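Local structure of manganese-dependent ADP-ribose/CDP-alcohol diphosphatase (Danio rerio, 2NXF) at residues 42-47 with 83-88. The protein probably hydrolyses ADP-ribose and CDP-alcohols such as CDP-choline, as a metal-dependent diphosphatase of the calcineurin-like phosphoesterase family. Numbering follows the deposited sequence. Where two conformers were deposited one is given.
Sequences DAVLQW and LDACSV. With EOH (ethanol), chain G.
Val44, on helix 35-49, packs against Cys86 at the C-terminal end of helix 72-84, where two neighbouring helices of the calcineurin-like phosphoesterase fold meet against the mixed sheet that contains strands 6-11 and 295-301. The contact is apolar, with no hydrogen bond across it. Val44 divides its two methyls between Cys86 with Ala85 and Leu83: CG1 lies anti to the backbone N (chi1 166°) and sits 3.8 Å from CB of Cys86, close also to the Cys86 backbone N and, at 4.2 Å, to CB of Ala85. Its CG2 branch goes instead to Leu83, 4.3 Å from CD2. One turn on, Trp47 offers CB to the Cys86 sulphur, SG, at 3.8 Å in the conformer described here (a second was deposited), while CD2 of Leu83 comes within 4.4 Å of CZ3. Leu83 CD2 and Cys86 SG both lie at the edge of the indole, near its plane; its NE1 is hydrogen-bonded to the carbonyl O of Ala297 on strand 295-301, where Phe296 meets the ring nearly perpendicularly.

A type I turn from Asp84 to Ser87 presents Ala85 and Cys86 to the valine, and Ser87, with positive phi (62°), takes the chain out of the helix toward strand 89-92. An ethanol, probably from the crystallisation liquor, donates a hydrogen bond of 2.6 Å from its O to the Cys86 carbonyl O, and its C2 lies near Val88 CG1. Strands 6-11, 54-57 and 89-92 run parallel, linked through these two helices, so the packing joins consecutive crossovers of the beta-alpha-beta-alpha-beta arrangement characteristic of metallophosphoesterases.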
loop_
_atom_site.group_PDB
_atom_site.type_symbol
_atom_site.label_atom_id
_atom_site.label_comp_id
_atom_site.label_asym_id
_atom_site.label_seq_id
_atom_site.Cartn_x
_atom_site.Cartn_y
_atom_site.Cartn_z
ATOM N N ASP A 42 8.639 -12.823 -12.652
ATOM C CA ASP A 42 8.296 -14.178 -12.207
ATOM C C ASP A 42 6.913 -14.246 -11.536
ATOM O O ASP A 42 6.149 -15.203 -11.777
ATOM C CB ASP A 42 9.349 -14.759 -11.276
ATOM C CG ASP A 42 8.986 -16.163 -10.831
ATOM O OD1 ASP A 42 9.179 -17.118 -11.626
ATOM O OD2 ASP A 42 8.431 -16.285 -9.718
ATOM N N ALA A 43 6.594 -13.235 -10.719
ATOM C CA ALA A 43 5.260 -13.161 -10.094
ATOM C C ALA A 43 4.182 -13.148 -11.192
ATOM O O ALA A 43 3.190 -13.891 -11.134
ATOM C CB ALA A 43 5.141 -11.928 -9.218
ATOM N N VAL A 44 4.413 -12.311 -12.204
ATOM C CA VAL A 44 3.487 -12.183 -13.341
ATOM C C VAL A 44 3.310 -13.504 -14.073
ATOM O O VAL A 44 2.175 -13.915 -14.373
ATOM C CB VAL A 44 3.921 -11.035 -14.299
ATOM C CG1 VAL A 44 3.179 -11.118 -15.667
ATOM C CG2 VAL A 44 3.687 -9.718 -13.640
ATOM N N LEU A 45 4.418 -14.199 -14.336
ATOM C CA LEU A 45 4.353 -15.541 -14.919
ATOM C C LEU A 45 3.452 -16.475 -14.097
ATOM O O LEU A 45 2.594 -17.173 -14.656
ATOM C CB LEU A 45 5.768 -16.114 -15.036
ATOM C CG LEU A 45 5.965 -17.465 -15.695
ATOM C CD1 LEU A 45 5.257 -17.521 -17.036
ATOM C CD2 LEU A 45 7.471 -17.715 -15.879
ATOM N N GLN A 46 3.634 -16.467 -12.775
ATOM C CA GLN A 46 2.836 -17.312 -11.881
ATOM C C GLN A 46 1.351 -16.913 -11.876
ATOM O O GLN A 46 0.482 -17.784 -11.980
ATOM C CB GLN A 46 3.430 -17.355 -10.464
ATOM C CG GLN A 46 4.847 -17.956 -10.441
ATOM C CD GLN A 46 5.300 -18.413 -9.049
ATOM O OE1 GLN A 46 4.537 -19.050 -8.301
ATOM N NE2 GLN A 46 6.559 -18.111 -8.708
ATOM N N TRP A 47 1.070 -15.614 -11.831
ATOM C CA TRP A 47 -0.316 -15.116 -11.837
ATOM C C TRP A 47 -1.021 -15.457 -13.141
ATOM O O TRP A 47 -2.225 -15.718 -13.150
ATOM C CB TRP A 47 -0.350 -13.608 -11.633
ATOM C CG TRP A 47 0.041 -13.171 -10.251
ATOM C CD1 TRP A 47 -0.158 -13.846 -9.078
ATOM C CD2 TRP A 47 0.675 -11.931 -9.905
ATOM N NE1 TRP A 47 0.327 -13.097 -8.015
ATOM C CE2 TRP A 47 0.838 -11.919 -8.505
ATOM C CE3 TRP A 47 1.144 -10.834 -10.654
ATOM C CZ2 TRP A 47 1.431 -10.837 -7.830
ATOM C CZ3 TRP A 47 1.735 -9.747 -9.971
ATOM C CH2 TRP A 47 1.874 -9.772 -8.582
ATOM N N LEU A 83 4.119 -5.688 -15.862
ATOM C CA LEU A 83 2.733 -5.876 -15.408
ATOM C C LEU A 83 1.741 -6.061 -16.549
ATOM O O LEU A 83 0.792 -6.842 -16.430
ATOM C CB LEU A 83 2.294 -4.741 -14.485
ATOM C CG LEU A 83 2.822 -4.864 -13.059
ATOM C CD1 LEU A 83 2.633 -3.534 -12.334
ATOM C CD2 LEU A 83 2.146 -5.991 -12.261
ATOM N N ASP A 84 1.959 -5.370 -17.666
ATOM C CA ASP A 84 1.047 -5.489 -18.817
ATOM C C ASP A 84 0.987 -6.908 -19.383
ATOM O O ASP A 84 -0.029 -7.309 -19.960
ATOM C CB ASP A 84 1.445 -4.511 -19.922
ATOM C CG ASP A 84 1.058 -3.084 -19.609
ATOM O OD1 ASP A 84 0.237 -2.847 -18.698
ATOM O OD2 ASP A 84 1.593 -2.177 -20.279
ATOM N N ALA A 85 2.081 -7.651 -19.227
ATOM C CA ALA A 85 2.173 -9.038 -19.686
ATOM C C ALA A 85 1.168 -9.958 -18.987
ATOM O O ALA A 85 0.885 -11.047 -19.490
ATOM C CB ALA A 85 3.597 -9.560 -19.497
ATOM N N CYS A 86 0.631 -9.527 -17.838
ATOM C CA CYS A 86 -0.335 -10.337 -17.087
ATOM C C CYS A 86 -1.720 -10.356 -17.737
ATOM O O CYS A 86 -2.526 -11.253 -17.467
ATOM C CB CYS A 86 -0.445 -9.860 -15.639
ATOM S SG CYS A 86 -0.895 -11.171 -14.468
ATOM N N SER A 87 -1.999 -9.353 -18.576
ATOM C CA SER A 87 -3.265 -9.265 -19.331
ATOM C C SER A 87 -4.552 -9.145 -18.498
ATOM O O SER A 87 -5.629 -9.512 -18.970
ATOM C CB SER A 87 -3.390 -10.434 -20.325
ATOM O OG SER A 87 -2.242 -10.538 -21.149
ATOM N N VAL A 88 -4.443 -8.649 -17.262
ATOM C CA VAL A 88 -5.637 -8.343 -16.463
ATOM C C VAL A 88 -5.478 -6.987 -15.792
ATOM O O VAL A 88 -4.384 -6.424 -15.780
ATOM C CB VAL A 88 -5.965 -9.418 -15.375
ATOM C CG1 VAL A 88 -6.431 -10.738 -16.011
ATOM C CG2 VAL A 88 -4.804 -9.611 -14.419
HETATM C C1 EOH G . -4.279 -13.620 -16.021
HETATM C C2 EOH G . -5.709 -14.149 -16.149
HETATM O O EOH G . -3.610 -13.617 -17.273
#